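Local coordinates for restriction endonuclease (Mycobacterium sp., PDB 4F0Q), which cleaves DNA in response to cytosine methylation, acting as a tetrameric modification-dependent restriction endonuclease, at residues A[287-290]-A[291-295]; A[358-361]-A[362-365]; A[429-432]-A[433-437]. All coordinates share one frame; numbering follows the deposited sequence.

Contact 1 of 3, residues A[287-290]-A[291-295]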
ATOM      1  N   GLN A 287     -11.880  28.944  -3.693  1.00 24.24           N
ATOM      2  CA  GLN A 287     -12.124  30.086  -2.818  1.00 25.21           C
ATOM      3  C   GLN A 287     -13.398  29.877  -2.009  1.00 26.85           C
ATOM      4  O   GLN A 287     -13.434  30.147  -0.805  1.00 28.72           O
ATOM      5  CB  GLN A 287     -12.206  31.382  -3.626  1.00 27.00           C
ATOM      6  CG  GLN A 287     -10.878  31.811  -4.223  1.00 25.02           C
ATOM      7  CD  GLN A 287      -9.798  31.975  -3.172  1.00 20.54           C
ATOM      8  OE1 GLN A 287      -8.682  31.479  -3.328  1.00 24.29           O
ATOM      9  NE2 GLN A 287     -10.125  32.674  -2.092  1.00 23.20           N
ATOM     10  N   THR A 288     -14.437  29.384  -2.676  1.00 28.48           N
ATOM     11  CA  THR A 288     -15.690  29.059  -2.007  1.00 25.07           C
ATOM     12  C   THR A 288     -15.461  28.006  -0.926  1.00 22.90           C
ATOM     13  O   THR A 288     -15.963  28.129   0.190  1.00 24.35           O
ATOM     14  CB  THR A 288     -16.743  28.543  -3.004  1.00 21.83           C
ATOM     15  OG1 THR A 288     -16.943  29.512  -4.039  1.00 23.71           O
ATOM     16  CG2 THR A 288     -18.065  28.285  -2.299  1.00 16.43           C
ATOM     17  N   LEU A 289     -14.687  26.978  -1.265  1.00 22.23           N
ATOM     18  CA  LEU A 289     -14.390  25.894  -0.332  1.00 22.16           C
ATOM     19  C   LEU A 289     -13.632  26.383   0.898  1.00 20.58           C
ATOM     20  O   LEU A 289     -13.899  25.941   2.014  1.00 20.90           O
ATOM     21  CB  LEU A 289     -13.602  24.780  -1.028  1.00 22.04           C
ATOM     22  CG  LEU A 289     -14.349  23.954  -2.077  1.00 22.93           C
ATOM     23  CD1 LEU A 289     -13.432  22.907  -2.693  1.00 16.24           C
ATOM     24  CD2 LEU A 289     -15.579  23.299  -1.468  1.00 20.43           C
ATOM     25  N   TYR A 290     -12.686  27.295   0.693  1.00 24.34           N
ATOM     26  CA  TYR A 290     -11.922  27.839   1.809  1.00 23.51           C
ATOM     27  C   TYR A 290     -12.778  28.742   2.689  1.00 22.58           C
ATOM     28  O   TYR A 290     -12.747  28.632   3.914  1.00 22.37           O
ATOM     29  CB  TYR A 290     -10.689  28.606   1.328  1.00 23.58           C
ATOM     30  CG  TYR A 290     -10.039  29.409   2.432  1.00 22.56           C
ATOM     31  CD1 TYR A 290      -9.398  28.776   3.488  1.00 22.99           C
ATOM     32  CD2 TYR A 290     -10.081  30.796   2.429  1.00 25.73           C
ATOM     33  CE1 TYR A 290      -8.811  29.501   4.506  1.00 24.35           C
ATOM     34  CE2 TYR A 290      -9.496  31.531   3.442  1.00 24.12           C
ATOM     35  CZ  TYR A 290      -8.861  30.877   4.477  1.00 26.37           C
ATOM     36  OH  TYR A 290      -8.276  31.600   5.491  1.00 29.72           O
ATOM     37  N   LYS A 291     -13.537  29.634   2.060  1.00 27.47           N
ATOM     38  CA  LYS A 291     -14.383  30.569   2.796  1.00 22.63           C
ATOM     39  C   LYS A 291     -15.490  29.854   3.567  1.00 23.91           C
ATOM     40  O   LYS A 291     -15.915  30.315   4.626  1.00 23.24           O
ATOM     41  CB  LYS A 291     -14.985  31.610   1.850  1.00 22.28           C
ATOM     42  CG  LYS A 291     -13.962  32.552   1.239  1.00 31.88           C
ATOM     43  CD  LYS A 291     -14.592  33.444   0.182  1.00 37.82           C
ATOM     44  CE  LYS A 291     -13.550  34.322  -0.491  1.00 44.86           C
ATOM     45  NZ  LYS A 291     -14.140  35.149  -1.578  1.00 52.93           N
ATOM     46  N   PHE A 292     -15.951  28.727   3.033  1.00 26.23           N
ATOM     47  CA  PHE A 292     -17.006  27.956   3.680  1.00 20.99           C
ATOM     48  C   PHE A 292     -16.468  27.147   4.855  1.00 18.71           C
ATOM     49  O   PHE A 292     -17.003  27.210   5.962  1.00 21.58           O
ATOM     50  CB  PHE A 292     -17.687  27.026   2.674  1.00 18.99           C
ATOM     51  CG  PHE A 292     -18.877  26.297   3.231  1.00 21.30           C
ATOM     52  CD1 PHE A 292     -20.107  26.926   3.331  1.00 21.94           C
ATOM     53  CD2 PHE A 292     -18.768  24.981   3.650  1.00 18.23           C
ATOM     54  CE1 PHE A 292     -21.202  26.259   3.841  1.00 17.33           C
ATOM     55  CE2 PHE A 292     -19.860  24.309   4.160  1.00 14.92           C
ATOM     56  CZ  PHE A 292     -21.080  24.950   4.255  1.00 16.93           C
ATOM     57  N   TYR A 293     -15.403  26.390   4.607  1.00 17.89           N
ATOM     58  CA  TYR A 293     -14.846  25.495   5.615  1.00 18.38           C
ATOM     59  C   TYR A 293     -13.762  26.148   6.464  1.00 18.38           C
ATOM     60  O   TYR A 293     -12.986  25.459   7.124  1.00 23.36           O
ATOM     61  CB  TYR A 293     -14.295  24.229   4.958  1.00 22.05           C
ATOM     62  CG  TYR A 293     -15.356  23.349   4.343  1.00 16.66           C
ATOM     63  CD1 TYR A 293     -16.162  22.543   5.137  1.00 20.29           C
ATOM     64  CD2 TYR A 293     -15.550  23.319   2.970  1.00 18.50           C
ATOM     65  CE1 TYR A 293     -17.132  21.734   4.579  1.00 18.88           C
ATOM     66  CE2 TYR A 293     -16.517  22.515   2.405  1.00 19.04           C
ATOM     67  CZ  TYR A 293     -17.303  21.723   3.211  1.00 18.59           C
ATOM     68  OH  TYR A 293     -18.265  20.921   2.643  1.00 20.52           O
ATOM     69  N   ASP A 294     -13.711  27.476   6.444  1.00 24.14           N
ATOM     70  CA  ASP A 294     -12.750  28.209   7.259  1.00 21.30           C
ATOM     71  C   ASP A 294     -13.086  28.038   8.735  1.00 25.55           C
ATOM     72  O   ASP A 294     -12.196  27.990   9.585  1.00 26.19           O
ATOM     73  CB  ASP A 294     -12.748  29.691   6.886  1.00 23.21           C
ATOM     74  CG  ASP A 294     -11.602  30.448   7.522  1.00 26.70           C
ATOM     75  OD1 ASP A 294     -10.576  29.812   7.841  1.00 32.48           O
ATOM     76  OD2 ASP A 294     -11.724  31.678   7.700  1.00 33.80           O
ATOM     77  N   GLY A 295     -14.378  27.939   9.030  1.00 24.11           N
ATOM     78  CA  GLY A 295     -14.844  27.734  10.389  1.00 24.68           C
ATOM     79  C   GLY A 295     -15.561  26.408  10.551  1.00 22.41           C
ATOM     80  O   GLY A 295     -16.250  26.180  11.545  1.00 26.13           O
TER
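Lys291 N meets Gln287 O in an almost straight backbone hydrogen bond of 2.9 Å, the first of three i-to-i+4 bonds that satisfy successive carbonyls. Phe292 N serves Thr288 O in a more bent bond (144°), and Tyr293 N serves Leu289 O at 3.0 Å. The Leu289 carbonyl is also approached by the edge of the Tyr293 ring, near the ring plane, with CD2 3.2 Å from Leu289 O. This is the C-terminal turn of helix 281-292, a worked case of how a helix runs out: Tyr293 is the first residue to leave helical backbone angles, and although Asp294 N comes within 2.9 Å of Tyr290 O, the poor angle rules out a fourth bond. Three hydroxyls find partners outside. Thr288 OG1 bonds back to Ala284 O, Tyr290 OH has a weak bond to Gln360 OE1, and Tyr293 OH pairs with Thr437 OG1 on helix 430-440 at a doubtfully short distance. Asp294 lies beside Tyr290, its OD1 3.7 Å from Tyr290 OH and its carboxylate turned 37° from the ring. With CG anti to the carbonyl carbon (chi1 -67°), Tyr293 runs alongside Leu289, whose CD2 is 4.1 Å from Tyr293 CE2, while Phe292 CD2 stands over the centre of the Tyr293 ring. Arg296 takes up Phe292 O through NH1 and makes a cation-pi contact with the Phe292 ring.

Contact 2 of 3, residues A[358-361]-A[362-365]; sequences CIQP and TSSV
Ile359 reaches across to the outgoing arm with its longer branch, touching Ser363 and Val365. CG1 is set between the backbone N and the carbonyl carbon (chi1 60°), and the fully extended chi2 then carries CD1 outward, 3.8 Å from Ser363 CB and 4.0 Å from Val365 CG2. Gln360 turns its CB to the same serine: Ser363 OG lies 3.2 Å from Gln360 CB, brought there because OG stands anti to the Ser363 carbonyl carbon. The backbone beneath is a type I beta turn from Gln360 to Ser363, closed by a weak bond of 2.7 Å from Ser363 N to Gln360 O. Pro361 occupies its second position, where the ring holds phi near the value that suits a type I turn, and packs on Leu286 of helix 281-292. The turn leads from strand 347-357, which bears the magnesium-site residues Gln355 and Ala356, into strand 364-365, where Val365 pairs by backbone bonds with Ser390 and Ser392. The closing bond is bent and weak, so the contact is mainly carbon packing, of Ile359 on Ser363 and Val365 and of Gln360 CB on Ser363, with the proline limiting the backbone.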
ATOM      1  N   CYS A 358      -7.878  22.827   6.273  1.00 20.58           N
ATOM      2  CA  CYS A 358      -8.382  23.948   5.491  1.00 18.26           C
ATOM      3  C   CYS A 358      -7.654  25.243   5.834  1.00 24.30           C
ATOM      4  O   CYS A 358      -8.060  25.978   6.735  1.00 27.17           O
ATOM      5  CB  CYS A 358      -9.886  24.117   5.715  1.00 16.35           C
ATOM      6  SG  CYS A 358     -10.622  25.500   4.820  1.00 25.44           S
ATOM      7  N   ILE A 359      -6.572  25.513   5.112  1.00 25.16           N
ATOM      8  CA  ILE A 359      -5.821  26.749   5.282  1.00 21.72           C
ATOM      9  C   ILE A 359      -6.012  27.633   4.059  1.00 21.39           C
ATOM     10  O   ILE A 359      -6.683  27.239   3.105  1.00 23.16           O
ATOM     11  CB  ILE A 359      -4.319  26.477   5.460  1.00 19.76           C
ATOM     12  CG1 ILE A 359      -3.762  25.757   4.231  1.00 18.93           C
ATOM     13  CG2 ILE A 359      -4.070  25.666   6.722  1.00 22.13           C
ATOM     14  CD1 ILE A 359      -2.282  25.456   4.314  1.00 23.65           C
ATOM     15  N   GLN A 360      -5.428  28.827   4.094  1.00 23.51           N
ATOM     16  CA  GLN A 360      -5.451  29.726   2.947  1.00 21.96           C
ATOM     17  C   GLN A 360      -4.869  29.025   1.728  1.00 23.62           C
ATOM     18  O   GLN A 360      -3.825  28.380   1.824  1.00 28.85           O
ATOM     19  CB  GLN A 360      -4.650  30.997   3.241  1.00 25.89           C
ATOM     20  CG  GLN A 360      -5.325  31.972   4.192  1.00 28.90           C
ATOM     21  CD  GLN A 360      -6.333  32.868   3.498  1.00 30.03           C
ATOM     22  OE1 GLN A 360      -7.085  33.594   4.148  1.00 37.12           O
ATOM     23  NE2 GLN A 360      -6.350  32.827   2.170  1.00 28.65           N
ATOM     24  N   PRO A 361      -5.550  29.139   0.577  1.00 23.69           N
ATOM     25  CA  PRO A 361      -5.091  28.531  -0.678  1.00 21.59           C
ATOM     26  C   PRO A 361      -3.669  28.960  -1.035  1.00 23.82           C
ATOM     27  O   PRO A 361      -2.955  28.220  -1.710  1.00 23.63           O
ATOM     28  CB  PRO A 361      -6.083  29.074  -1.708  1.00 20.46           C
ATOM     29  CG  PRO A 361      -7.323  29.326  -0.924  1.00 20.58           C
ATOM     30  CD  PRO A 361      -6.854  29.807   0.419  1.00 22.08           C
ATOM     31  N   THR A 362      -3.271  30.142  -0.575  1.00 26.14           N
ATOM     32  CA  THR A 362      -1.920  30.643  -0.799  1.00 24.07           C
ATOM     33  C   THR A 362      -0.942  30.094   0.240  1.00 22.75           C
ATOM     34  O   THR A 362       0.259  30.009  -0.012  1.00 24.72           O
ATOM     35  CB  THR A 362      -1.881  32.182  -0.772  1.00 20.24           C
ATOM     36  OG1 THR A 362      -2.417  32.655   0.470  1.00 25.32           O
ATOM     37  CG2 THR A 362      -2.700  32.754  -1.918  1.00 21.84           C
ATOM     38  N   SER A 363      -1.463  29.722   1.406  1.00 20.59           N
ATOM     39  CA  SER A 363      -0.635  29.162   2.470  1.00 20.72           C
ATOM     40  C   SER A 363      -0.144  27.768   2.106  1.00 22.49           C
ATOM     41  O   SER A 363      -0.667  27.134   1.190  1.00 24.92           O
ATOM     42  CB  SER A 363      -1.400  29.122   3.794  1.00 23.98           C
ATOM     43  OG  SER A 363      -1.668  30.429   4.271  1.00 29.76           O
ATOM     44  N   SER A 364       0.861  27.289   2.832  1.00 22.20           N
ATOM     45  CA  SER A 364       1.482  26.012   2.508  1.00 22.03           C
ATOM     46  C   SER A 364       1.522  25.061   3.704  1.00 21.08           C
ATOM     47  O   SER A 364       1.472  25.493   4.856  1.00 24.16           O
ATOM     48  CB  SER A 364       2.894  26.238   1.966  1.00 21.27           C
ATOM     49  OG  SER A 364       3.395  25.066   1.355  1.00 23.80           O
ATOM     50  N   VAL A 365       1.610  23.766   3.417  1.00 17.13           N
ATOM     51  CA  VAL A 365       1.673  22.742   4.456  1.00 16.28           C
ATOM     52  C   VAL A 365       3.115  22.321   4.730  1.00 20.18           C
ATOM     53  O   VAL A 365       3.837  21.910   3.821  1.00 19.32           O
ATOM     54  CB  VAL A 365       0.834  21.503   4.080  1.00 17.99           C
ATOM     55  CG1 VAL A 365       1.086  20.362   5.056  1.00 15.28           C
ATOM     56  CG2 VAL A 365      -0.645  21.860   4.035  1.00 19.71           C
TER

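Contact 3 of 3, residues A[429-432]-A[433-437]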
ATOM      1  N   ASP A 429     -24.767  21.677  -8.228  1.00 16.79           N
ATOM      2  CA  ASP A 429     -25.055  22.506  -7.061  1.00 19.21           C
ATOM      3  C   ASP A 429     -24.101  22.194  -5.910  1.00 16.34           C
ATOM      4  O   ASP A 429     -24.256  21.192  -5.208  1.00 18.05           O
ATOM      5  CB  ASP A 429     -26.506  22.324  -6.617  1.00 17.22           C
ATOM      6  CG  ASP A 429     -26.915  23.312  -5.543  1.00 18.87           C
ATOM      7  OD1 ASP A 429     -26.273  24.378  -5.438  1.00 18.62           O
ATOM      8  OD2 ASP A 429     -27.883  23.023  -4.808  1.00 22.12           O
ATOM      9  N   LEU A 430     -23.108  23.060  -5.733  1.00 15.65           N
ATOM     10  CA  LEU A 430     -22.083  22.887  -4.710  1.00 14.18           C
ATOM     11  C   LEU A 430     -22.683  22.898  -3.306  1.00 17.61           C
ATOM     12  O   LEU A 430     -22.224  22.181  -2.404  1.00 20.51           O
ATOM     13  CB  LEU A 430     -21.032  23.990  -4.847  1.00 16.71           C
ATOM     14  CG  LEU A 430     -19.826  23.945  -3.913  1.00 17.74           C
ATOM     15  CD1 LEU A 430     -19.081  22.631  -4.070  1.00 13.30           C
ATOM     16  CD2 LEU A 430     -18.904  25.124  -4.183  1.00 16.67           C
ATOM     17  N   ASP A 431     -23.722  23.709  -3.133  1.00 17.31           N
ATOM     18  CA  ASP A 431     -24.383  23.847  -1.842  1.00 17.58           C
ATOM     19  C   ASP A 431     -24.949  22.530  -1.326  1.00 16.86           C
ATOM     20  O   ASP A 431     -24.981  22.304  -0.120  1.00 20.15           O
ATOM     21  CB  ASP A 431     -25.495  24.893  -1.911  1.00 18.26           C
ATOM     22  CG  ASP A 431     -26.199  25.073  -0.585  1.00 21.36           C
ATOM     23  OD1 ASP A 431     -25.719  25.881   0.239  1.00 24.75           O
ATOM     24  OD2 ASP A 431     -27.230  24.404  -0.364  1.00 25.21           O
ATOM     25  N   ALA A 432     -25.402  21.669  -2.230  1.00 19.11           N
ATOM     26  CA  ALA A 432     -25.939  20.373  -1.828  1.00 18.12           C
ATOM     27  C   ALA A 432     -24.862  19.545  -1.134  1.00 19.31           C
ATOM     28  O   ALA A 432     -25.079  19.000  -0.048  1.00 22.27           O
ATOM     29  CB  ALA A 432     -26.491  19.629  -3.036  1.00 15.10           C
ATOM     30  N   LEU A 433     -23.690  19.480  -1.760  1.00 18.87           N
ATOM     31  CA  LEU A 433     -22.555  18.758  -1.197  1.00 16.07           C
ATOM     32  C   LEU A 433     -22.077  19.386   0.109  1.00 21.86           C
ATOM     33  O   LEU A 433     -21.862  18.682   1.101  1.00 22.13           O
ATOM     34  CB  LEU A 433     -21.403  18.695  -2.200  1.00 15.10           C
ATOM     35  CG  LEU A 433     -20.124  18.011  -1.708  1.00 13.23           C
ATOM     36  CD1 LEU A 433     -20.406  16.574  -1.303  1.00 17.87           C
ATOM     37  CD2 LEU A 433     -19.038  18.068  -2.770  1.00 14.30           C
ATOM     38  N   LEU A 434     -21.910  20.708   0.112  1.00 23.45           N
ATOM     39  CA  LEU A 434     -21.414  21.391   1.307  1.00 19.16           C
ATOM     40  C   LEU A 434     -22.350  21.197   2.503  1.00 18.51           C
ATOM     41  O   LEU A 434     -21.909  20.844   3.603  1.00 22.30           O
ATOM     42  CB  LEU A 434     -21.188  22.882   1.039  1.00 19.00           C
ATOM     43  CG  LEU A 434     -20.239  23.261  -0.104  1.00 16.87           C
ATOM     44  CD1 LEU A 434     -19.815  24.719   0.007  1.00 21.19           C
ATOM     45  CD2 LEU A 434     -19.022  22.346  -0.154  1.00 21.83           C
ATOM     46  N   ALA A 435     -23.641  21.418   2.276  1.00 19.07           N
ATOM     47  CA  ALA A 435     -24.652  21.239   3.311  1.00 21.48           C
ATOM     48  C   ALA A 435     -24.735  19.783   3.748  1.00 22.76           C
ATOM     49  O   ALA A 435     -25.017  19.493   4.910  1.00 32.83           O
ATOM     50  CB  ALA A 435     -26.010  21.726   2.826  1.00 24.88           C
ATOM     51  N   SER A 436     -24.497  18.870   2.810  1.00 21.50           N
ATOM     52  CA  SER A 436     -24.412  17.455   3.149  1.00 22.02           C
ATOM     53  C   SER A 436     -23.284  17.220   4.151  1.00 21.09           C
ATOM     54  O   SER A 436     -23.472  16.544   5.166  1.00 24.76           O
ATOM     55  CB  SER A 436     -24.190  16.609   1.895  1.00 21.97           C
ATOM     56  OG  SER A 436     -24.007  15.245   2.227  1.00 33.10           O
ATOM     57  N   THR A 437     -22.119  17.794   3.865  1.00 22.57           N
ATOM     58  CA  THR A 437     -20.960  17.648   4.744  1.00 23.15           C
ATOM     59  C   THR A 437     -21.198  18.273   6.117  1.00 25.73           C
ATOM     60  O   THR A 437     -20.754  17.739   7.135  1.00 24.73           O
ATOM     61  CB  THR A 437     -19.684  18.255   4.126  1.00 17.06           C
ATOM     62  OG1 THR A 437     -19.867  19.661   3.918  1.00 16.62           O
ATOM     63  CG2 THR A 437     -19.361  17.582   2.799  1.00 18.21           C
TER
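Leu430 O accepts Leu434 N at 2.9 Å in a nearly linear bond (170°). The next two bonds repeat the i-to-i+4 spacing: Ala435 N to Asp431 O, then Ser436 N to Ala432 O, the last noticeably more bent at 145°. Asp429 precedes the turn with extended backbone angles, and its carbonyl receives Ala432 N, three residues on, in a longer bond of 3.2 Å.

These residues form the first turns of helix 430-440, which follows helix 411-425 and packs back on it through Leu430 and Leu433, against Val418, Met421 and Val422. Leu433 also touches Leu303 of helix 297-314 and Leu254 of a second subunit, so one buried side chain takes part in both the fold and the tetramer.

Within the segments the side-chain contact is carried by two leucines one turn apart. Leu430, with CG anti to its backbone nitrogen, and Leu434, with CG anti to its carbonyl carbon (chi1 -57°), lean across each other at an angle, their CG atoms 3.9 Å apart. The branches engage as well, Leu430 CD1 lying 3.9 Å from Leu434 CD2. Leu434 CG also sits 3.2 Å from Leu430 O, covering a carbonyl that the helix bond already satisfies. On another side of the helix Ala435 CB, a bare methyl, approaches Asp431 O at 3.2 Å. Thr437 OG1 bends back to Leu434 O in a bond so short that its exact length is doubtful, while Ser436 OG is held by Arg306 NH1.

All three contacts are partly buried. Contacts 1 and 3 are both helical turns, one at the end of helix 281-292 and one at the start of helix 430-440; each mixes buried leucine or tyrosine with exposed charged residues. They face each other directly, Thr288 meeting Leu430 and Phe292 meeting Leu434. Contact 2 is a turn between strands, with a single weak closing bond where the helices have three regular ones. It meets the other flank of segment 287-295, Gln287 touching Pro361 and Tyr293 O approaching Cys358 SG. Contacts 2 and 3 do not touch, their centres about 22 Å apart, so 287-295 is the piece between them. Contact 3 alone reaches another subunit.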